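PDB 2WOL: clavulanic acid biosynthesis oligopeptide binding protein 2 from Streptomyces clavuligerus, which probably binds peptides in the cleft of an extracellular solute-binding fold, as part of the biosynthetic pathway of the beta-lactamase inhibitor clavulanic acid. Local coordinates for residues 153-158 / 198-203; 453-456 / 462-465. All blocks are in the same frame, centred on the assembly; numbering follows the deposited sequence.

Contact 1. Residues 153-158 / 198-203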
loop_
_atom_site.group_PDB
_atom_site.type_symbol
_atom_site.label_atom_id
_atom_site.label_comp_id
_atom_site.label_asym_id
_atom_site.label_seq_id
_atom_site.Cartn_x
_atom_site.Cartn_y
_atom_site.Cartn_z
ATOM N N GLY A 153 -23.681 -8.740 -7.490
ATOM C CA GLY A 153 -22.719 -9.807 -7.224
ATOM C C GLY A 153 -23.189 -11.152 -7.755
ATOM O O GLY A 153 -24.375 -11.324 -8.062
ATOM N N PRO A 154 -22.266 -12.127 -7.840
ATOM C CA PRO A 154 -22.520 -13.389 -8.535
ATOM C C PRO A 154 -23.346 -14.415 -7.758
ATOM O O PRO A 154 -23.660 -15.479 -8.304
ATOM C CB PRO A 154 -21.110 -13.932 -8.771
ATOM C CG PRO A 154 -20.341 -13.443 -7.598
ATOM C CD PRO A 154 -20.901 -12.079 -7.275
ATOM N N TYR A 155 -23.677 -14.113 -6.505
ATOM C CA TYR A 155 -24.496 -15.017 -5.690
ATOM C C TYR A 155 -25.975 -14.647 -5.761
ATOM O O TYR A 155 -26.842 -15.503 -5.581
ATOM C CB TYR A 155 -24.007 -15.035 -4.236
ATOM C CG TYR A 155 -22.511 -15.232 -4.120
ATOM C CD1 TYR A 155 -21.890 -16.330 -4.710
ATOM C CD2 TYR A 155 -21.720 -14.318 -3.430
ATOM C CE1 TYR A 155 -20.516 -16.512 -4.620
ATOM C CE2 TYR A 155 -20.343 -14.495 -3.329
ATOM C CZ TYR A 155 -19.752 -15.592 -3.929
ATOM O OH TYR A 155 -18.391 -15.771 -3.829
ATOM N N ARG A 156 -26.244 -13.374 -6.045
ATOM C CA ARG A 156 -27.610 -12.852 -6.114
ATOM C C ARG A 156 -28.195 -12.865 -7.526
ATOM O O ARG A 156 -29.411 -12.748 -7.701
ATOM C CB ARG A 156 -27.666 -11.447 -5.516
ATOM C CG ARG A 156 -27.340 -11.422 -4.039
ATOM C CD ARG A 156 -27.584 -10.051 -3.427
ATOM N NE ARG A 156 -27.268 -10.046 -2.001
ATOM C CZ ARG A 156 -28.118 -10.405 -1.041
ATOM N NH1 ARG A 156 -29.352 -10.800 -1.348
ATOM N NH2 ARG A 156 -27.738 -10.365 0.228
ATOM N N THR A 157 -27.330 -12.991 -8.526
ATOM C CA THR A 157 -27.755 -13.199 -9.907
ATOM C C THR A 157 -26.708 -14.021 -10.653
ATOM O O THR A 157 -25.511 -13.931 -10.356
ATOM C CB THR A 157 -28.034 -11.869 -10.656
ATOM O OG1 THR A 157 -28.607 -12.157 -11.940
ATOM C CG2 THR A 157 -26.755 -11.051 -10.844
ATOM N N ASP A 158 -27.159 -14.830 -11.607
ATOM C CA ASP A 158 -26.234 -15.588 -12.448
ATOM C C ASP A 158 -25.991 -14.907 -13.794
ATOM O O ASP A 158 -25.236 -15.414 -14.627
ATOM C CB ASP A 158 -26.666 -17.056 -12.607
ATOM C CG ASP A 158 -28.068 -17.211 -13.169
ATOM O OD1 ASP A 158 -28.544 -16.309 -13.890
ATOM O OD2 ASP A 158 -28.696 -18.257 -12.882
ATOM N N ARG A 198 -17.173 -22.882 -10.102
ATOM C CA ARG A 198 -17.372 -24.255 -9.617
ATOM C C ARG A 198 -16.794 -24.541 -8.223
ATOM O O ARG A 198 -17.316 -25.390 -7.497
ATOM C CB ARG A 198 -16.836 -25.277 -10.628
ATOM C CG ARG A 198 -15.364 -25.089 -10.972
ATOM C CD ARG A 198 -14.842 -26.139 -11.938
ATOM N NE ARG A 198 -13.441 -25.854 -12.242
ATOM C CZ ARG A 198 -13.023 -25.061 -13.227
ATOM N NH1 ARG A 198 -13.887 -24.487 -14.050
ATOM N NH2 ARG A 198 -11.726 -24.845 -13.397
ATOM N N SER A 199 -15.716 -23.843 -7.862
ATOM C CA SER A 199 -15.040 -24.057 -6.577
ATOM C C SER A 199 -15.275 -22.918 -5.595
ATOM O O SER A 199 -14.718 -22.917 -4.498
ATOM C CB SER A 199 -13.535 -24.246 -6.784
ATOM O OG SER A 199 -13.261 -25.390 -7.570
ATOM N N ASP A 200 -16.097 -21.952 -5.992
ATOM C CA ASP A 200 -16.331 -20.770 -5.163
ATOM C C ASP A 200 -17.352 -21.034 -4.058
ATOM O O ASP A 200 -18.567 -20.952 -4.278
ATOM C CB ASP A 200 -16.739 -19.565 -6.022
ATOM C CG ASP A 200 -16.859 -18.281 -5.211
ATOM O OD1 ASP A 200 -16.481 -18.278 -4.018
ATOM O OD2 ASP A 200 -17.340 -17.275 -5.770
ATOM N N THR A 201 -16.835 -21.332 -2.869
ATOM C CA THR A 201 -17.646 -21.581 -1.680
ATOM C C THR A 201 -17.993 -20.288 -0.919
ATOM O O THR A 201 -18.381 -20.332 0.254
ATOM C CB THR A 201 -16.944 -22.574 -0.725
ATOM O OG1 THR A 201 -15.580 -22.174 -0.544
ATOM C CG2 THR A 201 -16.966 -23.979 -1.295
ATOM N N GLY A 202 -17.847 -19.143 -1.584
ATOM C CA GLY A 202 -18.281 -17.855 -1.031
ATOM C C GLY A 202 -17.560 -17.451 0.241
ATOM O O GLY A 202 -16.337 -17.324 0.254
ATOM N N ALA A 203 -18.325 -17.260 1.316
ATOM C CA ALA A 203 -17.778 -16.844 2.611
ATOM C C ALA A 203 -16.711 -17.803 3.140
ATOM O O ALA A 203 -15.876 -17.416 3.962
ATOM C CB ALA A 203 -18.900 -16.702 3.631
#
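Tyr155 carries this contact, reaching from the loop 153-158 to Asp200 and Gly202. Just before it, Pro154 lays CG over the centre of one face of the phenol ring, 4.1 Å above its plane, while its carbonyl oxygen takes a hydrogen bond from Arg197. Tyr155 itself has CG anti to its carbonyl carbon (chi1 -49°), which turns the ring toward 198-203. There OH donates to Asp200 OD2 at 2.7 Å, on the syn side of the carboxylate and a little out of its plane. Ring and carboxylate planes stand 60° apart, with the acid at the ring edge. The same OH rests 3.5 Å from Gly202 CA, where a bare glycine backbone passes. This pins the loop between helix 140-144 and strand 164-166 to the one before strand 215-221.

Asp200 is also held from its own side: OD1 accepts from Gly202 N at 2.9 Å, an Asx turn that fixes the carboxylate and brings Gly202 CA close to the phenol oxygen. From helix 117-127, Arg126 adds a salt bridge and His122 a hydrogen bond, both to OD2. With three donors on that one oxygen, the acid is probably ionised, a charged acceptor for the phenol.

Contact 2. Residues 453-456 / 462-465; sequences WGAD and GFLA
Gly462 O is gripped by water 1, which donates to it at 2.6 Å and in turn accepts from Asp456 N at 2.8 Å, so a single water bridges the loop to the helix. Four residues further on, where a helix would normally offer an N-H to this carbonyl, stands Pro466, which has none; the water supplies a donor instead. Trp453 CZ2 also comes up to Gly462 O, at 3.4 Å, with the oxygen near the indole plane at the ring's edge.

One residue on, Trp453 NE1 donates to Phe463 O at 2.8 Å. The oxygen is met in its carbonyl plane, on a lone pair, yet the bond is bent, with an N-H...O angle of 132°, and the acceptor is tilted from the indole plane. Trp453 has CG anti to the backbone N (chi1 163°), and this carries the indole alongside helix 460-468, where it also touches Pro466 and Leu467.

All this sits at a strand-loop-helix turn in one lobe of the solute-binding fold: strand 448-453, paired with strand 303-309 through Trp453 and Leu304, ends here, and helix 460-468 follows. At the turn, Asp456 takes hydrogen bonds from Tyr52 and Tyr139 on OD2 and binds a glycerol through OD1; the glycerol probably comes from the crystallisation liquor, though such molecules often mark pockets.

The five-membered ring of Trp453 points its edge at the face of Phe463, a T-shaped pair with centroids 5.0 Å apart and planes at 61°. Trp453 CD1 lies over the rim of that face, 3.8 Å from Phe463 CE1. At the phenyl ring's own edge sits Ala455, whose CB packs against the first turn of the helix, at Gly462 and Phe463, 3.6 Å from Phe463 CA and 3.9 Å from Phe463 CB.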
loop_
_atom_site.group_PDB
_atom_site.type_symbol
_atom_site.label_atom_id
_atom_site.label_comp_id
_atom_site.label_asym_id
_atom_site.label_seq_id
_atom_site.Cartn_x
_atom_site.Cartn_y
_atom_site.Cartn_z
ATOM N N TRP A 453 -0.047 6.732 5.302
ATOM C CA TRP A 453 -0.752 6.280 4.113
ATOM C C TRP A 453 0.224 5.676 3.118
ATOM O O TRP A 453 1.306 6.217 2.898
ATOM C CB TRP A 453 -1.484 7.458 3.462
ATOM C CG TRP A 453 -1.897 7.215 2.038
ATOM C CD1 TRP A 453 -1.316 7.741 0.918
ATOM C CD2 TRP A 453 -2.973 6.385 1.579
ATOM N NE1 TRP A 453 -1.962 7.292 -0.206
ATOM C CE2 TRP A 453 -2.985 6.461 0.168
ATOM C CE3 TRP A 453 -3.928 5.586 2.223
ATOM C CZ2 TRP A 453 -3.915 5.767 -0.612
ATOM C CZ3 TRP A 453 -4.859 4.906 1.445
ATOM C CH2 TRP A 453 -4.840 4.997 0.042
ATOM N N GLY A 454 -0.173 4.550 2.534
ATOM C CA GLY A 454 0.521 3.968 1.393
ATOM C C GLY A 454 -0.487 3.656 0.303
ATOM O O GLY A 454 -1.596 3.194 0.579
ATOM N N ALA A 455 -0.104 3.916 -0.939
ATOM C CA ALA A 455 -0.973 3.643 -2.081
ATOM C C ALA A 455 -1.254 2.151 -2.225
ATOM O O ALA A 455 -0.410 1.319 -1.898
ATOM C CB ALA A 455 -0.344 4.174 -3.343
ATOM N N ASP A 456 -2.442 1.824 -2.726
ATOM C CA ASP A 456 -2.803 0.433 -3.008
ATOM C C ASP A 456 -2.226 -0.061 -4.335
ATOM O O ASP A 456 -2.238 -1.258 -4.621
ATOM C CB ASP A 456 -4.320 0.258 -2.973
ATOM C CG ASP A 456 -4.895 0.445 -1.580
ATOM O OD1 ASP A 456 -4.158 0.235 -0.591
ATOM O OD2 ASP A 456 -6.088 0.794 -1.465
ATOM N N GLY A 462 -3.293 6.145 -7.529
ATOM C CA GLY A 462 -3.339 5.281 -6.357
ATOM C C GLY A 462 -2.892 5.997 -5.096
ATOM O O GLY A 462 -3.478 5.819 -4.030
ATOM N N PHE A 463 -1.853 6.820 -5.222
ATOM C CA PHE A 463 -1.319 7.515 -4.063
ATOM C C PHE A 463 -2.162 8.707 -3.613
ATOM O O PHE A 463 -2.467 8.849 -2.422
ATOM C CB PHE A 463 0.131 7.960 -4.294
ATOM C CG PHE A 463 0.754 8.573 -3.074
ATOM C CD1 PHE A 463 1.347 7.764 -2.110
ATOM C CD2 PHE A 463 0.701 9.946 -2.864
ATOM C CE1 PHE A 463 1.888 8.313 -0.956
ATOM C CE2 PHE A 463 1.248 10.509 -1.714
ATOM C CZ PHE A 463 1.843 9.696 -0.765
ATOM N N LEU A 464 -2.524 9.568 -4.557
ATOM C CA LEU A 464 -3.088 10.869 -4.200
ATOM C C LEU A 464 -4.614 10.960 -4.223
ATOM O O LEU A 464 -5.197 11.648 -3.385
ATOM C CB LEU A 464 -2.462 11.989 -5.044
ATOM C CG LEU A 464 -2.669 13.431 -4.557
ATOM C CD1 LEU A 464 -2.291 13.589 -3.084
ATOM C CD2 LEU A 464 -1.897 14.421 -5.416
ATOM N N ALA A 465 -5.267 10.271 -5.156
ATOM C CA ALA A 465 -6.723 10.392 -5.266
ATOM C C ALA A 465 -7.495 10.037 -3.985
ATOM O O ALA A 465 -8.406 10.768 -3.606
ATOM C CB ALA A 465 -7.258 9.615 -6.455
HETATM O O HOH W 1 -4.582 3.530 -3.505
#

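After strand 34-39 and helix 54-63, the chain builds the part of the fold that holds helix 117-127 and the small antiparallel sheet of strands 91-93, 98-102, 171-175 and 164-166. Contact 1 closes a long loop there: between its segments run strands 164-166 and 171-175 and helix 183-186, so it ties the two flanks of that excursion together beside helix 117-127. Only much later does contact 2 open, closing a short connection between strand 448-453 and helix 460-468, on the sheet that includes strands 303-309 and 523-534. The two follow in series, neither nested nor crossed. Their centres lie about 30 Å apart, contact 1 peripheral, contact 2 near the middle of the chain.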